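Local coordinates for 11R-lipoxygenase (PDB 3VF1), which is a calcium-dependent lipoxygenase, a non-heme iron enzyme that probably adds molecular oxygen to polyunsaturated fatty acids, at residues K463-R466 / S467-F470; I503-F506 / V507-I510; R532-E536 / N537-A541; K552-N556 / R557-V561; T565-V568 / F569-C573. One frame throughout, in Å; residues are numbered along the deposited sequence.

How the contacts relate
All five contacts are local, joining residues a few positions apart within the lipoxygenase domain. Contact 5 is wholly buried near the centre of the chain, while the other four are only partly buried. Contacts 4 and 5 share helix 557-579, one at its capped start and the other deep in its middle, and contact 2 on helix 491-514 packs against both. Contacts 1 and 3 lie where helices 456-465 and 525-538 give way to loops, and they touch through Tyr465 and Phe470. Contact 5 is built of valines, cysteines and hydroxyls hydrogen-bonded to backbone carbonyls; charged and amide groups carry much of contacts 2, 3 and 4, with Asp533 buried among donors; contact 1 sets a valine against two rings.

Contact 1: K463-R466 / S467-F470; sequences KHYR and SVTF
The imidazole of His464 and the phenol ring of Tyr465 each receive one methyl of Val468, and both methyls arrive at a slant, neither squarely over a face nor at an edge. Val468 CG2 lies 3.9 Å from His464 NE2, and the two side chains cross at about a right angle; Val468 CG1 lies 3.9 Å from Tyr465 CD1. The guanidinium of Arg466 has Lys463 CA over one face, toward its rim, and sends NH1 to a salt bridge with Asp176. A beta-branched valine suits this place because its fork serves two rings: with chi1 at 75°, CG2 stands anti to the backbone N while CG1 is turned between N and the carbonyl carbon. The chain leaves helix 456-465 through a type I beta turn from Tyr465 to Val468, closed by Val468 N to Tyr465 O at 3.0 Å. Ser467 N reaches His464 O at 3.2 Å, and both donors stand above their carbonyl planes. His464 NE2, beside the methyl, also hydrogen-bonds Arg395 NH1, and Tyr465 OH is hydrogen-bonded to Pro540 O. Each ring thus combines packing on the valine with a polar bond to another part of the fold.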
loop_
_atom_site.group_PDB
_atom_site.type_symbol
_atom_site.label_atom_id
_atom_site.label_comp_id
_atom_site.label_asym_id
_atom_site.label_seq_id
_atom_site.Cartn_x
_atom_site.Cartn_y
_atom_site.Cartn_z
ATOM N N LYS A 463 -17.743 7.773 0.343
ATOM C CA LYS A 463 -18.608 7.696 -0.825
ATOM C C LYS A 463 -18.190 6.558 -1.750
ATOM O O LYS A 463 -19.037 5.885 -2.336
ATOM C CB LYS A 463 -18.601 9.023 -1.585
ATOM C CG LYS A 463 -19.651 9.105 -2.678
ATOM C CD LYS A 463 -19.714 10.493 -3.293
ATOM C CE LYS A 463 -20.799 10.579 -4.354
ATOM N NZ LYS A 463 -20.834 11.911 -5.015
ATOM N N HIS A 464 -16.884 6.339 -1.877
ATOM C CA HIS A 464 -16.381 5.250 -2.703
ATOM C C HIS A 464 -16.603 3.905 -2.024
ATOM O O HIS A 464 -16.944 2.921 -2.680
ATOM C CB HIS A 464 -14.890 5.426 -3.003
ATOM C CG HIS A 464 -14.326 4.352 -3.883
ATOM N ND1 HIS A 464 -14.413 4.395 -5.258
ATOM C CD2 HIS A 464 -13.690 3.196 -3.583
ATOM C CE1 HIS A 464 -13.844 3.318 -5.767
ATOM N NE2 HIS A 464 -13.397 2.573 -4.772
ATOM N N TYR A 465 -16.406 3.867 -0.710
ATOM C CA TYR A 465 -16.539 2.625 0.041
ATOM C C TYR A 465 -17.961 2.082 -0.033
ATOM O O TYR A 465 -18.166 0.885 -0.206
ATOM C CB TYR A 465 -16.139 2.828 1.504
ATOM C CG TYR A 465 -16.169 1.548 2.307
ATOM C CD1 TYR A 465 -15.122 0.637 2.241
ATOM C CD2 TYR A 465 -17.248 1.244 3.126
ATOM C CE1 TYR A 465 -15.148 -0.536 2.968
ATOM C CE2 TYR A 465 -17.281 0.074 3.858
ATOM C CZ TYR A 465 -16.229 -0.811 3.775
ATOM O OH TYR A 465 -16.259 -1.978 4.501
ATOM N N ARG A 466 -18.944 2.966 0.096
ATOM C CA ARG A 466 -20.345 2.558 0.051
ATOM C C ARG A 466 -20.669 1.706 -1.173
ATOM O O ARG A 466 -21.597 0.900 -1.139
ATOM C CB ARG A 466 -21.265 3.781 0.077
ATOM C CG ARG A 466 -21.481 4.367 1.461
ATOM C CD ARG A 466 -22.695 5.282 1.498
ATOM N NE ARG A 466 -22.499 6.513 0.736
ATOM C CZ ARG A 466 -21.910 7.608 1.214
ATOM N NH1 ARG A 466 -21.441 7.634 2.456
ATOM N NH2 ARG A 466 -21.785 8.680 0.444
ATOM N N SER A 467 -19.906 1.880 -2.249
ATOM C CA SER A 467 -20.189 1.187 -3.502
ATOM C C SER A 467 -19.117 0.171 -3.894
ATOM O O SER A 467 -19.265 -0.533 -4.893
ATOM C CB SER A 467 -20.350 2.204 -4.635
ATOM O OG SER A 467 -21.484 3.029 -4.430
ATOM N N VAL A 468 -18.044 0.089 -3.116
ATOM C CA VAL A 468 -16.923 -0.768 -3.487
ATOM C C VAL A 468 -17.195 -2.238 -3.192
ATOM O O VAL A 468 -17.833 -2.577 -2.196
ATOM C CB VAL A 468 -15.621 -0.355 -2.763
ATOM C CG1 VAL A 468 -15.652 -0.788 -1.301
ATOM C CG2 VAL A 468 -14.416 -0.957 -3.464
ATOM N N THR A 469 -16.720 -3.105 -4.080
ATOM C CA THR A 469 -16.696 -4.539 -3.827
ATOM C C THR A 469 -15.329 -5.068 -4.241
ATOM O O THR A 469 -14.543 -4.353 -4.857
ATOM C CB THR A 469 -17.789 -5.291 -4.610
ATOM O OG1 THR A 469 -17.355 -5.513 -5.958
ATOM C CG2 THR A 469 -19.093 -4.507 -4.613
ATOM N N PHE A 470 -15.047 -6.321 -3.906
ATOM C CA PHE A 470 -13.748 -6.907 -4.216
ATOM C C PHE A 470 -13.614 -7.302 -5.687
ATOM O O PHE A 470 -12.538 -7.709 -6.128
ATOM C CB PHE A 470 -13.467 -8.108 -3.310
ATOM C CG PHE A 470 -12.667 -7.762 -2.088
ATOM C CD1 PHE A 470 -13.283 -7.241 -0.961
ATOM C CD2 PHE A 470 -11.296 -7.951 -2.069
ATOM C CE1 PHE A 470 -12.544 -6.916 0.164
ATOM C CE2 PHE A 470 -10.552 -7.628 -0.948
ATOM C CZ PHE A 470 -11.178 -7.111 0.170
#

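Contact 2: I503-F506 / V507-I510; sequences IHQF and VQDI
Phe506 and Ile510, one turn apart on the alpha helix 491-514, meet with the isoleucine laid over one face of the ring. Ile510 CG1 stands 4.0 Å from the centroid of the Phe506 ring in a CH-pi contact, and its closest ring atom is Phe506 CE1 at 3.6 Å. Both residues suit their place by being apolar where the helix is buried: they pack on Leu420 of helix 416-425 and on helix 653-676, where Phe506 stacks on Phe662. A second pair with the same spacing is polar. Gln505, with CG anti to the backbone N (chi1 -174°) and a bend at chi2, folds its amide along the helix so that NE2 gives a hydrogen bond of 3.0 Å to Asp509 OD1. The oxygen is met on its syn side but 32° out of the carboxylate plane, and amide and carboxylate planes are turned 51° apart. Asp509 OD2 makes a salt bridge with Lys661, so the carboxylate serves an amide within the helix and a charge beyond it. Replacing the aspartate by an alanine would probably leave Lys661 without this countercharge and the Gln505 amide free to turn. Ile503, His504 and Val507 face helix 557-579, and Ile503 CG2 lies 4.3 Å from Val507 CG2.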
loop_
_atom_site.group_PDB
_atom_site.type_symbol
_atom_site.label_atom_id
_atom_site.label_comp_id
_atom_site.label_asym_id
_atom_site.label_seq_id
_atom_site.Cartn_x
_atom_site.Cartn_y
_atom_site.Cartn_z
ATOM N N ILE A 503 2.605 -13.528 -8.962
ATOM C CA ILE A 503 2.226 -13.615 -7.557
ATOM C C ILE A 503 1.139 -14.667 -7.363
ATOM O O ILE A 503 1.116 -15.369 -6.353
ATOM C CB ILE A 503 1.719 -12.265 -7.019
ATOM C CG1 ILE A 503 2.881 -11.280 -6.892
ATOM C CG2 ILE A 503 1.048 -12.449 -5.664
ATOM C CD1 ILE A 503 2.453 -9.862 -6.575
ATOM N N HIS A 504 0.237 -14.774 -8.331
ATOM C CA HIS A 504 -0.824 -15.770 -8.263
ATOM C C HIS A 504 -0.226 -17.169 -8.295
ATOM O O HIS A 504 -0.700 -18.072 -7.611
ATOM C CB HIS A 504 -1.805 -15.603 -9.423
ATOM C CG HIS A 504 -2.958 -16.553 -9.373
ATOM N ND1 HIS A 504 -2.913 -17.810 -9.939
ATOM C CD2 HIS A 504 -4.187 -16.436 -8.818
ATOM C CE1 HIS A 504 -4.065 -18.423 -9.738
ATOM N NE2 HIS A 504 -4.856 -17.611 -9.061
ATOM N N GLN A 505 0.820 -17.341 -9.096
ATOM C CA GLN A 505 1.499 -18.624 -9.199
ATOM C C GLN A 505 2.167 -18.981 -7.874
ATOM O O GLN A 505 2.094 -20.122 -7.420
ATOM C CB GLN A 505 2.542 -18.590 -10.317
ATOM C CG GLN A 505 3.190 -19.934 -10.589
ATOM C CD GLN A 505 2.185 -20.978 -11.028
ATOM O OE1 GLN A 505 1.422 -20.760 -11.968
ATOM N NE2 GLN A 505 2.170 -22.115 -10.341
ATOM N N PHE A 506 2.815 -17.999 -7.256
ATOM C CA PHE A 506 3.504 -18.218 -5.989
ATOM C C PHE A 506 2.530 -18.619 -4.886
ATOM O O PHE A 506 2.756 -19.592 -4.171
ATOM C CB PHE A 506 4.273 -16.962 -5.573
ATOM C CG PHE A 506 4.801 -17.015 -4.167
ATOM C CD1 PHE A 506 5.708 -17.990 -3.792
ATOM C CD2 PHE A 506 4.396 -16.086 -3.222
ATOM C CE1 PHE A 506 6.197 -18.043 -2.502
ATOM C CE2 PHE A 506 4.884 -16.133 -1.930
ATOM C CZ PHE A 506 5.785 -17.112 -1.569
ATOM N N VAL A 507 1.447 -17.863 -4.750
ATOM C CA VAL A 507 0.443 -18.153 -3.735
ATOM C C VAL A 507 -0.157 -19.536 -3.953
ATOM O O VAL A 507 -0.407 -20.268 -2.999
ATOM C CB VAL A 507 -0.680 -17.099 -3.740
ATOM C CG1 VAL A 507 -1.856 -17.559 -2.887
ATOM C CG2 VAL A 507 -0.150 -15.761 -3.243
ATOM N N GLN A 508 -0.380 -19.895 -5.212
ATOM C CA GLN A 508 -0.940 -21.198 -5.543
ATOM C C GLN A 508 0.019 -22.318 -5.152
ATOM O O GLN A 508 -0.400 -23.345 -4.622
ATOM C CB GLN A 508 -1.254 -21.282 -7.037
ATOM C CG GLN A 508 -1.911 -22.587 -7.455
ATOM C CD GLN A 508 -2.356 -22.578 -8.905
ATOM O OE1 GLN A 508 -1.598 -22.948 -9.801
ATOM N NE2 GLN A 508 -3.591 -22.153 -9.141
ATOM N N ASP A 509 1.306 -22.114 -5.416
ATOM C CA ASP A 509 2.320 -23.104 -5.073
ATOM C C ASP A 509 2.342 -23.352 -3.569
ATOM O O ASP A 509 2.340 -24.497 -3.123
ATOM C CB ASP A 509 3.702 -22.652 -5.549
ATOM C CG ASP A 509 3.838 -22.683 -7.059
ATOM O OD1 ASP A 509 2.957 -23.266 -7.725
ATOM O OD2 ASP A 509 4.832 -22.131 -7.579
ATOM N N ILE A 510 2.357 -22.274 -2.791
ATOM C CA ILE A 510 2.392 -22.379 -1.338
ATOM C C ILE A 510 1.158 -23.100 -0.814
ATOM O O ILE A 510 1.260 -24.015 -0.001
ATOM C CB ILE A 510 2.471 -20.990 -0.675
ATOM C CG1 ILE A 510 3.798 -20.306 -1.019
ATOM C CG2 ILE A 510 2.309 -21.106 0.835
ATOM C CD1 ILE A 510 5.027 -21.082 -0.584
#

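Contact 3: R532-E536 / N537-A541; sequences RDLHE and NGYPA
Asp533 and Asn537 join side chain to side chain across the last turn of helix 525-538, where the alpha helix widens into a pi-type turn. Asn537 ND2 donates to Asp533 OD1 at 2.9 Å, nearly in line with the carboxylate C-O bond, while carboxylate and amide planes stand 79° apart. Asn537 CG lies anti to the carbonyl carbon (chi1 -56°), which carries the amide back toward the aspartate. The backbone adds a fork: Asp533 O accepts from Asn537 N at 2.9 Å and from Gly538 N at 3.2 Å, the second lying in the carbonyl plane on a lone pair. Tyr539 N then makes a weak bond to Leu534 O, again five residues back. Gly538 fits because a beta carbon there would collide with Leu534 O. In the next shell, Arg409 makes a salt bridge and Asn410 a hydrogen bond to Asp533 OD2, and Trp167 NE1 gives a second bond to OD1, so the buried carboxylate is well supplied with donors. A leucine in place of Asn537 would probably cost OD1 one of these donors and set an apolar branch beside the carboxylate. Tyr539, the first residue to leave helical geometry, hydrogen-bonds Met399 O through OH and meets Phe470 edge-to-face. Its ring runs alongside Leu534, pointing the same way, with Leu534 CD2 at 4.1 Å from Tyr539 CE2.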
loop_
_atom_site.group_PDB
_atom_site.type_symbol
_atom_site.label_atom_id
_atom_site.label_comp_id
_atom_site.label_asym_id
_atom_site.label_seq_id
_atom_site.Cartn_x
_atom_site.Cartn_y
_atom_site.Cartn_z
ATOM N N ARG A 532 -14.157 -15.277 8.048
ATOM C CA ARG A 532 -15.438 -14.924 8.650
ATOM C C ARG A 532 -15.330 -13.611 9.423
ATOM O O ARG A 532 -16.274 -12.822 9.462
ATOM C CB ARG A 532 -15.934 -16.036 9.578
ATOM C CG ARG A 532 -17.233 -15.687 10.293
ATOM C CD ARG A 532 -17.872 -16.891 10.976
ATOM N NE ARG A 532 -17.011 -17.482 12.001
ATOM C CZ ARG A 532 -16.291 -18.592 11.849
ATOM N NH1 ARG A 532 -16.310 -19.274 10.708
ATOM N NH2 ARG A 532 -15.543 -19.030 12.851
ATOM N N ASP A 533 -14.174 -13.382 10.035
ATOM C CA ASP A 533 -13.948 -12.157 10.792
ATOM C C ASP A 533 -13.844 -10.962 9.847
ATOM O O ASP A 533 -14.253 -9.851 10.186
ATOM C CB ASP A 533 -12.678 -12.282 11.635
ATOM C CG ASP A 533 -12.629 -11.276 12.767
ATOM O OD1 ASP A 533 -13.665 -10.637 13.043
ATOM O OD2 ASP A 533 -11.555 -11.137 13.390
ATOM N N LEU A 534 -13.295 -11.196 8.658
ATOM C CA LEU A 534 -13.193 -10.156 7.641
ATOM C C LEU A 534 -14.567 -9.801 7.086
ATOM O O LEU A 534 -14.897 -8.625 6.925
ATOM C CB LEU A 534 -12.285 -10.618 6.500
ATOM C CG LEU A 534 -10.805 -10.779 6.844
ATOM C CD1 LEU A 534 -10.052 -11.419 5.688
ATOM C CD2 LEU A 534 -10.193 -9.436 7.209
ATOM N N HIS A 535 -15.365 -10.823 6.795
ATOM C CA HIS A 535 -16.689 -10.625 6.218
ATOM C C HIS A 535 -17.601 -9.839 7.154
ATOM O O HIS A 535 -18.422 -9.040 6.707
ATOM C CB HIS A 535 -17.333 -11.975 5.898
ATOM C CG HIS A 535 -18.757 -11.871 5.452
ATOM N ND1 HIS A 535 -19.116 -11.733 4.128
ATOM C CD2 HIS A 535 -19.914 -11.878 6.155
ATOM C CE1 HIS A 535 -20.431 -11.665 4.034
ATOM N NE2 HIS A 535 -20.940 -11.750 5.250
ATOM N N GLU A 536 -17.450 -10.068 8.454
ATOM C CA GLU A 536 -18.353 -9.486 9.442
ATOM C C GLU A 536 -17.869 -8.136 9.963
ATOM O O GLU A 536 -18.650 -7.190 10.061
ATOM C CB GLU A 536 -18.543 -10.456 10.611
ATOM C CG GLU A 536 -19.223 -11.759 10.215
ATOM C CD GLU A 536 -19.319 -12.746 11.362
ATOM O OE1 GLU A 536 -18.688 -12.501 12.413
ATOM O OE2 GLU A 536 -20.026 -13.765 11.214
ATOM N N ASN A 537 -16.583 -8.047 10.291
ATOM C CA ASN A 537 -16.036 -6.838 10.899
ATOM C C ASN A 537 -15.039 -6.097 10.009
ATOM O O ASN A 537 -14.903 -4.878 10.106
ATOM C CB ASN A 537 -15.373 -7.180 12.235
ATOM C CG ASN A 537 -16.323 -7.871 13.194
ATOM O OD1 ASN A 537 -17.182 -7.232 13.803
ATOM N ND2 ASN A 537 -16.172 -9.183 13.336
ATOM N N GLY A 538 -14.341 -6.832 9.150
ATOM C CA GLY A 538 -13.327 -6.242 8.297
ATOM C C GLY A 538 -13.896 -5.331 7.224
ATOM O O GLY A 538 -13.316 -4.288 6.915
ATOM N N TYR A 539 -15.032 -5.721 6.654
ATOM C CA TYR A 539 -15.611 -4.986 5.537
ATOM C C TYR A 539 -17.125 -4.884 5.645
ATOM O O TYR A 539 -17.849 -5.517 4.877
ATOM C CB TYR A 539 -15.227 -5.660 4.218
ATOM C CG TYR A 539 -13.734 -5.808 4.038
ATOM C CD1 TYR A 539 -12.966 -4.752 3.567
ATOM C CD2 TYR A 539 -13.092 -6.997 4.349
ATOM C CE1 TYR A 539 -11.600 -4.879 3.404
ATOM C CE2 TYR A 539 -11.726 -7.134 4.190
ATOM C CZ TYR A 539 -10.984 -6.072 3.717
ATOM O OH TYR A 539 -9.623 -6.204 3.558
ATOM N N PRO A 540 -17.611 -4.078 6.601
ATOM C CA PRO A 540 -19.054 -3.850 6.743
ATOM C C PRO A 540 -19.655 -3.290 5.457
ATOM O O PRO A 540 -19.009 -2.496 4.774
ATOM C CB PRO A 540 -19.144 -2.831 7.886
ATOM C CG PRO A 540 -17.782 -2.229 7.991
ATOM C CD PRO A 540 -16.828 -3.295 7.570
ATOM N N ALA A 541 -20.876 -3.707 5.136
ATOM C CA ALA A 541 -21.502 -3.365 3.863
ATOM C C ALA A 541 -21.568 -1.859 3.626
ATOM O O ALA A 541 -21.417 -1.397 2.495
ATOM C CB ALA A 541 -22.894 -3.969 3.788
#

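Contact 4: K552-N556 / R557-V561; sequences KSFEN and REELV
Asn556 and Glu559 make the close polar part of this contact, an N-cap at the start of helix 557-579. Asn556 OD1 accepts from Glu559 N at 2.9 Å and 159°, supplying an acceptor to an amide that the first helical turn leaves without one. With chi1 at 56° the asparagine CG sits between N and the carbonyl carbon, close over the helix end; ND2 returns a weak bond of 3.0 Å to Glu559 OE2. Equally compact, Leu560 CD1 rests over one face of the Phe554 ring, 3.9 Å from its centroid, in a CH-pi contact. The outer side is looser and acidic: Glu555 and Glu558 are exposed, and their negative charges are probably welcome at a helix N-terminus. Inward, the Phe554 ring packs on Ile527 and Ile531 of helix 525-538 and Val521 of helix 518-522, while Leu560 lies on Ile511 of helix 491-514.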
loop_
_atom_site.group_PDB
_atom_site.type_symbol
_atom_site.label_atom_id
_atom_site.label_comp_id
_atom_site.label_asym_id
_atom_site.label_seq_id
_atom_site.Cartn_x
_atom_site.Cartn_y
_atom_site.Cartn_z
ATOM N N LYS A 552 -18.095 -15.624 2.787
ATOM C CA LYS A 552 -18.488 -15.994 4.141
ATOM C C LYS A 552 -17.622 -17.156 4.613
ATOM O O LYS A 552 -17.417 -17.349 5.810
ATOM C CB LYS A 552 -19.961 -16.398 4.179
ATOM C CG LYS A 552 -20.922 -15.295 3.771
ATOM C CD LYS A 552 -22.375 -15.758 3.828
ATOM C CE LYS A 552 -22.618 -16.972 2.942
ATOM N NZ LYS A 552 -22.520 -18.266 3.684
ATOM N N SER A 553 -17.115 -17.926 3.655
ATOM C CA SER A 553 -16.235 -19.048 3.945
ATOM C C SER A 553 -15.469 -19.438 2.688
ATOM O O SER A 553 -15.878 -19.104 1.576
ATOM C CB SER A 553 -17.044 -20.243 4.453
ATOM O OG SER A 553 -17.965 -20.695 3.473
ATOM N N PHE A 554 -14.357 -20.143 2.868
ATOM C CA PHE A 554 -13.593 -20.665 1.744
ATOM C C PHE A 554 -13.998 -22.111 1.485
ATOM O O PHE A 554 -13.777 -22.984 2.323
ATOM C CB PHE A 554 -12.092 -20.579 2.033
ATOM C CG PHE A 554 -11.540 -19.182 1.973
ATOM C CD1 PHE A 554 -11.811 -18.360 0.891
ATOM C CD2 PHE A 554 -10.755 -18.689 3.002
ATOM C CE1 PHE A 554 -11.304 -17.075 0.833
ATOM C CE2 PHE A 554 -10.247 -17.402 2.951
ATOM C CZ PHE A 554 -10.522 -16.596 1.866
ATOM N N GLU A 555 -14.592 -22.359 0.321
ATOM C CA GLU A 555 -15.119 -23.681 -0.005
ATOM C C GLU A 555 -14.153 -24.497 -0.861
ATOM O O GLU A 555 -14.304 -25.713 -0.985
ATOM C CB GLU A 555 -16.467 -23.553 -0.717
ATOM C CG GLU A 555 -17.522 -22.823 0.098
ATOM C CD GLU A 555 -17.789 -23.491 1.434
ATOM O OE1 GLU A 555 -18.082 -24.705 1.445
ATOM O OE2 GLU A 555 -17.699 -22.805 2.474
ATOM N N ASN A 556 -13.167 -23.834 -1.453
ATOM C CA ASN A 556 -12.168 -24.522 -2.264
ATOM C C ASN A 556 -10.830 -23.793 -2.249
ATOM O O ASN A 556 -10.714 -22.707 -1.683
ATOM C CB ASN A 556 -12.668 -24.689 -3.701
ATOM C CG ASN A 556 -13.064 -23.373 -4.339
ATOM O OD1 ASN A 556 -12.226 -22.664 -4.896
ATOM N ND2 ASN A 556 -14.347 -23.040 -4.264
ATOM N N ARG A 557 -9.823 -24.396 -2.874
ATOM C CA ARG A 557 -8.475 -23.839 -2.867
ATOM C C ARG A 557 -8.361 -22.629 -3.788
ATOM O O ARG A 557 -7.594 -21.707 -3.519
ATOM C CB ARG A 557 -7.458 -24.901 -3.285
ATOM C CG ARG A 557 -7.330 -26.056 -2.307
ATOM C CD ARG A 557 -6.172 -26.968 -2.679
ATOM N NE ARG A 557 -6.342 -27.558 -4.003
ATOM C CZ ARG A 557 -5.461 -28.367 -4.582
ATOM N NH1 ARG A 557 -4.334 -28.689 -3.958
ATOM N NH2 ARG A 557 -5.705 -28.855 -5.790
ATOM N N GLU A 558 -9.131 -22.631 -4.871
ATOM C CA GLU A 558 -9.064 -21.553 -5.852
ATOM C C GLU A 558 -9.538 -20.228 -5.257
ATOM O O GLU A 558 -8.919 -19.190 -5.476
ATOM C CB GLU A 558 -9.879 -21.903 -7.100
ATOM C CG GLU A 558 -9.229 -22.957 -7.986
ATOM C CD GLU A 558 -9.184 -24.330 -7.333
ATOM O OE1 GLU A 558 -10.121 -24.663 -6.573
ATOM O OE2 GLU A 558 -8.210 -25.075 -7.577
ATOM N N GLU A 559 -10.634 -20.266 -4.506
ATOM C CA GLU A 559 -11.130 -19.075 -3.824
ATOM C C GLU A 559 -10.079 -18.535 -2.868
ATOM O O GLU A 559 -9.869 -17.326 -2.779
ATOM C CB GLU A 559 -12.405 -19.389 -3.039
ATOM C CG GLU A 559 -13.630 -19.643 -3.898
ATOM C CD GLU A 559 -14.864 -19.950 -3.067
ATOM O OE1 GLU A 559 -14.884 -19.585 -1.871
ATOM O OE2 GLU A 559 -15.812 -20.558 -3.610
ATOM N N LEU A 560 -9.423 -19.442 -2.151
ATOM C CA LEU A 560 -8.414 -19.068 -1.172
ATOM C C LEU A 560 -7.215 -18.403 -1.847
ATOM O O LEU A 560 -6.718 -17.377 -1.383
ATOM C CB LEU A 560 -7.957 -20.302 -0.392
ATOM C CG LEU A 560 -6.862 -20.073 0.651
ATOM C CD1 LEU A 560 -7.281 -19.004 1.647
ATOM C CD2 LEU A 560 -6.534 -21.373 1.365
ATOM N N VAL A 561 -6.757 -18.991 -2.946
ATOM C CA VAL A 561 -5.613 -18.460 -3.674
ATOM C C VAL A 561 -5.910 -17.065 -4.216
ATOM O O VAL A 561 -5.094 -16.154 -4.084
ATOM C CB VAL A 561 -5.207 -19.385 -4.840
ATOM C CG1 VAL A 561 -4.186 -18.698 -5.740
ATOM C CG2 VAL A 561 -4.653 -20.697 -4.304
#

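Contact 5: T565-V568 / F569-C573; sequences TVVV and FTCSC
Helix 557-579, which carries the iron ligands His575 and Asn579 further on, here pairs Val566 with Thr570 and Val568 with Ser572 through hydroxyls hydrogen-bonded to backbone carbonyls. Thr570 OG1 donates to Val566 O at 2.9 Å while Thr570 N reaches the same oxygen at 3.0 Å, the two coming from opposite faces of the carbonyl plane. Threonine and serine suit this buried stretch because each returns its hydroxyl to its own helix, leaving a polar atom satisfied among apolar neighbours. Over residues 570-573 the helix opens into a wider pi-type turn, a feature also known in the iron-binding helices of other lipoxygenases. There the backbone bond from Ser572 N to Val568 O is weak, and the side chain supplements it: with OG set between the backbone N and the carbonyl carbon (chi1 60°), Ser572 OG lies 2.6 Å from Val568 O. Val567 CG1 touches Cys571 SG at 4.0 Å; Val567 packs on Thr403 and Cys571 on Met400, both of helix 369-410. The side chain of Thr570 is about 6 Å from that of His575. Phe569 meets Trp500 of helix 491-514 edge-to-face, and Cys573 CB lies over one face of the Phe569 ring, toward the rim.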
loop_
_atom_site.group_PDB
_atom_site.type_symbol
_atom_site.label_atom_id
_atom_site.label_comp_id
_atom_site.label_asym_id
_atom_site.label_seq_id
_atom_site.Cartn_x
_atom_site.Cartn_y
_atom_site.Cartn_z
ATOM N N THR A 565 -4.026 -13.651 -3.331
ATOM C CA THR A 565 -3.318 -12.991 -4.418
ATOM C C THR A 565 -3.642 -11.500 -4.405
ATOM O O THR A 565 -2.760 -10.659 -4.579
ATOM C CB THR A 565 -3.701 -13.583 -5.787
ATOM O OG1 THR A 565 -3.271 -14.949 -5.861
ATOM C CG2 THR A 565 -3.054 -12.799 -6.917
ATOM N N VAL A 566 -4.916 -11.181 -4.194
ATOM C CA VAL A 566 -5.359 -9.795 -4.101
ATOM C C VAL A 566 -4.608 -9.053 -3.003
ATOM O O VAL A 566 -4.158 -7.927 -3.204
ATOM C CB VAL A 566 -6.875 -9.709 -3.818
ATOM C CG1 VAL A 566 -7.252 -8.324 -3.305
ATOM C CG2 VAL A 566 -7.672 -10.054 -5.067
ATOM N N VAL A 567 -4.473 -9.688 -1.844
ATOM C CA VAL A 567 -3.834 -9.054 -0.697
ATOM C C VAL A 567 -2.352 -8.797 -0.955
ATOM O O VAL A 567 -1.860 -7.689 -0.745
ATOM C CB VAL A 567 -3.980 -9.913 0.575
ATOM C CG1 VAL A 567 -3.214 -9.288 1.734
ATOM C CG2 VAL A 567 -5.444 -10.080 0.937
ATOM N N VAL A 568 -1.642 -9.825 -1.407
ATOM C CA VAL A 568 -0.209 -9.713 -1.650
ATOM C C VAL A 568 0.082 -8.685 -2.741
ATOM O O VAL A 568 1.034 -7.909 -2.642
ATOM C CB VAL A 568 0.401 -11.072 -2.060
ATOM C CG1 VAL A 568 1.858 -10.903 -2.476
ATOM C CG2 VAL A 568 0.284 -12.072 -0.923
ATOM N N PHE A 569 -0.746 -8.680 -3.781
ATOM C CA PHE A 569 -0.558 -7.766 -4.900
ATOM C C PHE A 569 -0.813 -6.319 -4.491
ATOM O O PHE A 569 -0.077 -5.419 -4.886
ATOM C CB PHE A 569 -1.485 -8.142 -6.055
ATOM C CG PHE A 569 -1.412 -7.197 -7.218
ATOM C CD1 PHE A 569 -0.489 -7.396 -8.232
ATOM C CD2 PHE A 569 -2.262 -6.107 -7.296
ATOM C CE1 PHE A 569 -0.416 -6.527 -9.302
ATOM C CE2 PHE A 569 -2.194 -5.233 -8.367
ATOM C CZ PHE A 569 -1.271 -5.444 -9.370
ATOM N N THR A 570 -1.856 -6.100 -3.697
ATOM C CA THR A 570 -2.242 -4.752 -3.292
ATOM C C THR A 570 -1.265 -4.163 -2.277
ATOM O O THR A 570 -0.959 -2.970 -2.318
ATOM C CB THR A 570 -3.662 -4.726 -2.695
ATOM O OG1 THR A 570 -4.609 -5.122 -3.693
ATOM C CG2 THR A 570 -4.015 -3.331 -2.197
ATOM N N CYS A 571 -0.781 -4.999 -1.364
ATOM C CA CYS A 571 0.132 -4.540 -0.323
ATOM C C CYS A 571 1.521 -4.237 -0.880
ATOM O O CYS A 571 2.268 -3.443 -0.304
ATOM C CB CYS A 571 0.244 -5.582 0.791
ATOM S SG CYS A 571 -1.260 -5.805 1.766
ATOM N N SER A 572 1.867 -4.869 -1.998
ATOM C CA SER A 572 3.188 -4.687 -2.589
ATOM C C SER A 572 3.150 -3.835 -3.859
ATOM O O SER A 572 3.575 -2.680 -3.847
ATOM C CB SER A 572 3.838 -6.046 -2.880
ATOM O OG SER A 572 3.057 -6.819 -3.775
ATOM N N CYS A 573 2.637 -4.407 -4.943
ATOM C CA CYS A 573 2.703 -3.768 -6.256
ATOM C C CYS A 573 1.811 -2.533 -6.372
ATOM O O CYS A 573 2.294 -1.440 -6.670
ATOM C CB CYS A 573 2.337 -4.776 -7.347
ATOM S SG CYS A 573 3.487 -6.153 -7.481
#